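PDB 5KEU: taurine dioxygenase from Burkholderia xenovorans, which probably acts as an iron- and 2-oxoglutarate-dependent dioxygenase of the TauD/TfdA family, consistent with oxidation of taurine or a related substrate. Local coordinates for residues B[125-129]-B[130-134]; B[157-160]-B[161-164]; B[240-243]-B[244-247]. All coordinates share one frame; numbering follows the deposited sequence. Where two conformers were deposited one is given.

Contact 1 of 3, residues B[125-129]-B[130-134]. With MG (magnesium ion), chain C.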
# COMPACT_ATOMS: atom_id res chain seq x y z
N ASP B 125 -15.68 -6.02 6.84
CA ASP B 125 -16.84 -6.58 6.15
C ASP B 125 -18.10 -6.57 7.02
O ASP B 125 -18.08 -7.02 8.16
CB ASP B 125 -16.56 -7.99 5.69
CG ASP B 125 -15.67 -8.02 4.47
OD1 ASP B 125 -15.67 -7.03 3.68
OD2 ASP B 125 -14.97 -9.05 4.31
N VAL B 126 -19.21 -6.12 6.43
CA VAL B 126 -20.55 -6.21 6.99
C VAL B 126 -20.68 -5.57 8.36
O VAL B 126 -21.48 -6.03 9.19
CB VAL B 126 -21.05 -7.68 7.08
CG1 VAL B 126 -22.58 -7.72 6.98
CG2 VAL B 126 -20.43 -8.55 6.01
N THR B 127 -19.93 -4.50 8.62
CA THR B 127 -20.12 -3.87 9.92
C THR B 127 -21.43 -3.10 10.03
O THR B 127 -21.76 -2.64 11.12
CB THR B 127 -18.95 -2.95 10.29
OG1 THR B 127 -18.78 -1.90 9.33
CG2 THR B 127 -17.66 -3.76 10.41
N ALA B 128 -22.20 -2.98 8.94
CA ALA B 128 -23.56 -2.46 9.11
C ALA B 128 -24.47 -3.43 9.85
O ALA B 128 -25.55 -3.02 10.27
CB ALA B 128 -24.20 -2.11 7.75
N ALA B 129 -24.06 -4.69 10.02
CA ALA B 129 -24.90 -5.68 10.68
C ALA B 129 -24.56 -5.78 12.16
O ALA B 129 -23.50 -5.37 12.61
CB ALA B 129 -24.75 -7.05 10.04
N LEU B 130 -25.48 -6.38 12.91
CA LEU B 130 -25.30 -6.48 14.36
C LEU B 130 -24.11 -7.36 14.70
O LEU B 130 -23.36 -7.06 15.64
CB LEU B 130 -26.57 -7.03 15.00
CG LEU B 130 -26.47 -7.22 16.53
CD1 LEU B 130 -26.12 -5.92 17.25
CD2 LEU B 130 -27.78 -7.81 17.08
N ASN B 131 -23.92 -8.46 13.97
CA ASN B 131 -22.83 -9.40 14.24
C ASN B 131 -22.02 -9.59 12.96
O ASN B 131 -22.24 -10.53 12.19
CB ASN B 131 -23.35 -10.73 14.78
CG ASN B 131 -24.33 -11.40 13.85
OD1 ASN B 131 -25.19 -10.74 13.27
ND2 ASN B 131 -24.20 -12.71 13.67
N PRO B 132 -21.06 -8.70 12.70
CA PRO B 132 -20.26 -8.86 11.49
C PRO B 132 -19.47 -10.15 11.55
O PRO B 132 -19.13 -10.64 12.64
CB PRO B 132 -19.34 -7.62 11.51
CG PRO B 132 -20.03 -6.63 12.48
CD PRO B 132 -20.70 -7.51 13.50
N PRO B 133 -19.19 -10.76 10.40
CA PRO B 133 -18.44 -12.03 10.40
C PRO B 133 -17.07 -11.84 11.01
O PRO B 133 -16.44 -10.79 10.86
CB PRO B 133 -18.35 -12.39 8.91
CG PRO B 133 -18.56 -11.08 8.17
CD PRO B 133 -19.55 -10.33 9.03
N TRP B 134 -16.60 -12.84 11.76
CA TRP B 134 -15.32 -12.64 12.42
C TRP B 134 -14.15 -12.88 11.47
O TRP B 134 -13.06 -12.34 11.71
CB TRP B 134 -15.20 -13.52 13.68
CG TRP B 134 -14.86 -14.96 13.46
CD1 TRP B 134 -15.73 -16.00 13.33
CD2 TRP B 134 -13.54 -15.53 13.41
NE1 TRP B 134 -15.04 -17.18 13.17
CE2 TRP B 134 -13.69 -16.92 13.23
CE3 TRP B 134 -12.25 -15.00 13.50
CZ2 TRP B 134 -12.61 -17.79 13.12
CZ3 TRP B 134 -11.17 -15.86 13.40
CH2 TRP B 134 -11.36 -17.24 13.21
MG MG C . -14.53 -6.52 1.92
O HOH W 1 -14.76 -8.46 1.61
O HOH W 2 -13.66 -6.38 0.02
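The metal-binding loop that follows strand 122-123 folds back on itself here, so that Val-126, next to the metal ligand Asp-125 in the chain, packs against Pro-133. The magnesium ion is held by Asp-125 OD1 at 2.2 Å, with His-123, His-273, O of the C-terminal residue Asn-323 and two waters completing six ligands. The two histidines and Asp-125 match the facial triad of two histidines and one carboxylate expected to hold iron(II) in this family, magnesium occupying the site here. A type I beta turn runs from Val-126 to Ala-129 and is closed by Ala-129 N donating to Val-126 O at 3.0 Å. Beyond the turn the chain comes back past its own start, bringing the CA atoms of Val-126 and Pro-132 to 5.2 Å. Val-126 CG2 lies anti to the carbonyl carbon and meets Pro-133 CD at 3.6 Å, the two side chains crossing at about a right angle. Pro-132 packs on the carbonyl oxygens of the turn: its CB sits 3.5 Å from Val-126 O, while its CD lies 3.6 Å from Ala-129 O. Asn-268 ND2 bonds both Asp-125 O and Pro-133 O. With no direct hydrogen bond between the limbs, the turn, the packed prolines and these outside bonds together hold the return; a largely buried loop, restricted by two prolines, probably helps position the metal-binding carboxylate.

Contact 2 of 3, residues B[157-160]-B[161-164]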
# COMPACT_ATOMS: atom_id res chain seq x y z
N LEU B 157 -3.30 -2.28 16.12
CA LEU B 157 -2.16 -1.36 16.12
C LEU B 157 -2.62 0.08 15.96
O LEU B 157 -2.09 0.99 16.62
CB LEU B 157 -1.20 -1.75 14.98
CG LEU B 157 0.04 -0.89 14.83
CD1 LEU B 157 0.89 -1.00 16.09
CD2 LEU B 157 0.79 -1.36 13.59
N ALA B 158 -3.57 0.33 15.05
CA ALA B 158 -4.07 1.69 14.87
C ALA B 158 -4.55 2.27 16.20
O ALA B 158 -4.26 3.43 16.51
CB ALA B 158 -5.18 1.72 13.82
N TYR B 159 -5.30 1.49 16.99
CA TYR B 159 -5.74 1.97 18.29
C TYR B 159 -4.54 2.28 19.18
O TYR B 159 -4.47 3.35 19.80
CB TYR B 159 -6.64 0.93 18.97
CG TYR B 159 -7.02 1.31 20.40
CD1 TYR B 159 -6.26 0.89 21.49
CD2 TYR B 159 -8.15 2.11 20.65
CE1 TYR B 159 -6.60 1.26 22.79
CE2 TYR B 159 -8.50 2.48 21.95
CZ TYR B 159 -7.73 2.04 23.01
OH TYR B 159 -8.08 2.40 24.30
N GLU B 160 -3.60 1.34 19.26
CA GLU B 160 -2.48 1.53 20.17
C GLU B 160 -1.66 2.74 19.80
O GLU B 160 -1.06 3.38 20.67
CB GLU B 160 -1.61 0.27 20.19
CG GLU B 160 -2.31 -0.95 20.80
CD GLU B 160 -2.61 -0.77 22.29
OE1 GLU B 160 -1.82 -0.07 22.98
OE2 GLU B 160 -3.64 -1.31 22.77
N LYS B 161 -1.64 3.10 18.51
CA LYS B 161 -0.83 4.22 18.03
C LYS B 161 -1.53 5.57 18.14
O LYS B 161 -0.87 6.60 17.94
CB LYS B 161 -0.40 4.00 16.58
CG LYS B 161 0.59 2.86 16.41
CD LYS B 161 1.97 3.21 16.94
CE LYS B 161 2.99 2.21 16.43
NZ LYS B 161 4.39 2.67 16.69
N LEU B 162 -2.83 5.60 18.45
CA LEU B 162 -3.42 6.85 18.92
C LEU B 162 -2.71 7.29 20.19
O LEU B 162 -2.24 6.46 20.98
CB LEU B 162 -4.92 6.66 19.22
CG LEU B 162 -5.88 6.26 18.09
CD1 LEU B 162 -7.28 5.95 18.67
CD2 LEU B 162 -5.94 7.41 17.09
N SER B 163 -2.64 8.60 20.40
CA SER B 163 -2.11 9.08 21.67
C SER B 163 -3.05 8.68 22.81
O SER B 163 -4.23 8.39 22.60
CB SER B 163 -1.93 10.60 21.66
OG SER B 163 -3.19 11.26 21.55
N ALA B 164 -2.51 8.68 24.04
CA ALA B 164 -3.30 8.29 25.20
C ALA B 164 -4.60 9.08 25.34
O ALA B 164 -5.66 8.45 25.56
CB ALA B 164 -2.46 8.41 26.49
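The ring of Tyr-159 has the carboxylate oxygen OE2 of Glu-160 at its edge, in the ring plane, while Leu-162 CD1 approaches obliquely, 4.4 Å from Tyr-159 CD2. With chi1 at 174°, CG of Tyr-159 stands opposite the backbone N and the ring extends toward helix 164-171, where its OH is hydrogen-bonded to Asp-171. On another side of the helix, Leu-157 and Lys-161 lie side by side and point the same way. Lys-161 bends at chi2 (-72°), which lays its aliphatic chain along the leucine, with CE 3.9 Å from Leu-157 CD1; its NZ makes a weak, long ion pair with Asp-281 of the second subunit. Backbone bonds hold the last turn. Lys-161 N donates to Leu-157 O at 2.9 Å. Leu-162 N is shared between Ala-158 O at 3.2 Å and Tyr-159 O at 3.1 Å, the latter reached from well above its carbonyl plane (63° out of it). Ala-158 O also accepts a bond from His-246 NE2, so this carbonyl near the helix end serves a side chain of helix 233-247 as well. Leu-162 CB rests 3.4 Å from Tyr-159 O, and its side chain touches Leu-218, Val-170 and Leu-243. Mixed i+4 and i+3 bonding of this kind is typical of a helix C-terminus; here it leads through Ser-163, the N-cap of helix 164-171, into a tight helix-to-helix connection.

Contact 3 of 3, residues B[240-243]-B[244-247]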
# COMPACT_ATOMS: atom_id res chain seq x y z
N LEU B 240 -13.97 11.59 12.35
CA LEU B 240 -13.84 10.40 11.51
C LEU B 240 -12.73 10.57 10.49
O LEU B 240 -11.97 9.63 10.24
CB LEU B 240 -15.18 10.07 10.82
CG LEU B 240 -16.26 9.53 11.79
CD1 LEU B 240 -17.58 9.38 11.04
CD2 LEU B 240 -15.82 8.20 12.36
N GLU B 241 -12.58 11.77 9.90
CA GLU B 241 -11.50 11.93 8.94
C GLU B 241 -10.14 11.79 9.61
O GLU B 241 -9.23 11.17 9.05
CB GLU B 241 -11.61 13.27 8.20
CG GLU B 241 -12.78 13.23 7.23
CD GLU B 241 -12.90 14.46 6.34
OE1 GLU B 241 -13.74 14.41 5.43
OE2 GLU B 241 -12.18 15.45 6.55
N LEU B 242 -10.00 12.31 10.83
CA LEU B 242 -8.77 12.11 11.60
C LEU B 242 -8.49 10.62 11.82
O LEU B 242 -7.38 10.15 11.59
CB LEU B 242 -8.88 12.83 12.94
CG LEU B 242 -7.70 12.64 13.90
CD1 LEU B 242 -6.45 13.38 13.38
CD2 LEU B 242 -8.10 13.17 15.25
N LEU B 243 -9.50 9.88 12.30
CA LEU B 243 -9.30 8.46 12.60
C LEU B 243 -9.09 7.63 11.35
O LEU B 243 -8.34 6.65 11.38
CB LEU B 243 -10.48 7.92 13.40
CG LEU B 243 -10.68 8.59 14.77
CD1 LEU B 243 -12.01 8.09 15.35
CD2 LEU B 243 -9.54 8.22 15.74
N TRP B 244 -9.76 7.98 10.24
CA TRP B 244 -9.63 7.21 9.01
C TRP B 244 -8.26 7.41 8.38
O TRP B 244 -7.65 6.46 7.86
CB TRP B 244 -10.73 7.60 8.03
CG TRP B 244 -12.10 7.06 8.42
CD1 TRP B 244 -12.38 6.00 9.25
CD2 TRP B 244 -13.36 7.59 8.01
NE1 TRP B 244 -13.76 5.83 9.36
CE2 TRP B 244 -14.37 6.79 8.59
CE3 TRP B 244 -13.72 8.66 7.18
CZ2 TRP B 244 -15.72 7.04 8.37
CZ3 TRP B 244 -15.08 8.89 6.96
CH2 TRP B 244 -16.06 8.08 7.55
N GLU B 245 -7.78 8.65 8.35
CA GLU B 245 -6.41 8.93 7.90
C GLU B 245 -5.42 8.13 8.74
O GLU B 245 -4.48 7.52 8.22
CB GLU B 245 -6.20 10.45 7.99
CG GLU B 245 -4.81 11.03 7.96
CD GLU B 245 -4.83 12.56 8.18
OE1 GLU B 245 -5.15 13.05 9.32
OE2 GLU B 245 -4.56 13.29 7.18
N HIS B 246 -5.63 8.12 10.06
CA HIS B 246 -4.74 7.40 10.96
C HIS B 246 -4.79 5.89 10.69
O HIS B 246 -3.75 5.23 10.64
CB HIS B 246 -5.14 7.71 12.41
CG HIS B 246 -4.36 6.93 13.42
ND1 HIS B 246 -3.04 7.21 13.72
CD2 HIS B 246 -4.69 5.86 14.18
CE1 HIS B 246 -2.60 6.36 14.63
NE2 HIS B 246 -3.58 5.52 14.92
N ALA B 247 -5.98 5.34 10.52
CA ALA B 247 -6.11 3.89 10.43
C ALA B 247 -5.50 3.33 9.15
O ALA B 247 -5.30 2.12 9.06
CB ALA B 247 -7.58 3.46 10.50
O HOH W 3 -4.73 11.26 11.21
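Four successive i+4 bonds run through 240-247, marking regular alpha-helical geometry near the C-terminal end of helix 233-247. Trp-244 N donates to Leu-240 O at 2.8 Å and Ala-247 N to Leu-243 O at the same length, while Glu-245 N reaches Glu-241 O at 3.0 Å in the straightest of the four (168°). The indole of Trp-244 folds back along the preceding turn, its CG anti to the carbonyl carbon (chi1 -74°). This brings one ring face over Leu-240: Leu-240 CB forms a CH-pi contact 3.8 Å from the centroid of the six-membered ring of Trp-244, almost on its normal (6° off). Leu-240 O lies over the indole too, 3.0 Å above the plane and offset toward the rim. A water donates to Leu-242 O at 2.9 Å, a carbonyl that already accepts His-246 N; in one of the two modelled conformers of Glu-245 it also donates to Glu-245 OE1, at 2.6 Å. In this conformer Glu-245 OE2 forms a salt bridge with Arg-117 of the second subunit, which brings this face of the helix to the other chain. Within its own chain, Trp-244 NE1 bonds Val-220 O and the indole meets the ring of Trp-119. Leu-240 packs on strand 225-228, and His-246 meets the ring of Phe-252 edge-to-face while Ala-247 leans on Leu-155 of helix 155-161.

Contact 1 is the buried one of the three, its centre about 9 Å from that of the chain; the centres of contacts 2 and 3 lie about 19 and 18 Å from it, and both contacts are partly exposed. Only contact 1 holds a metal ligand. It is a loop shaped by a beta turn and prolines, whereas the other two are helical and held chiefly by backbone hydrogen bonds. Contacts 2 and 3 touch: His-246 CD2 packs 3.5 Å from Leu-162 CD2, joining helix 233-247 to the end of helix 155-161. Each comes within reach of the second subunit through a single charged side chain, whereas contact 1 touches no other chain. Contact 1 touches neither, its nearest atoms lying about 9 Å from contact 3.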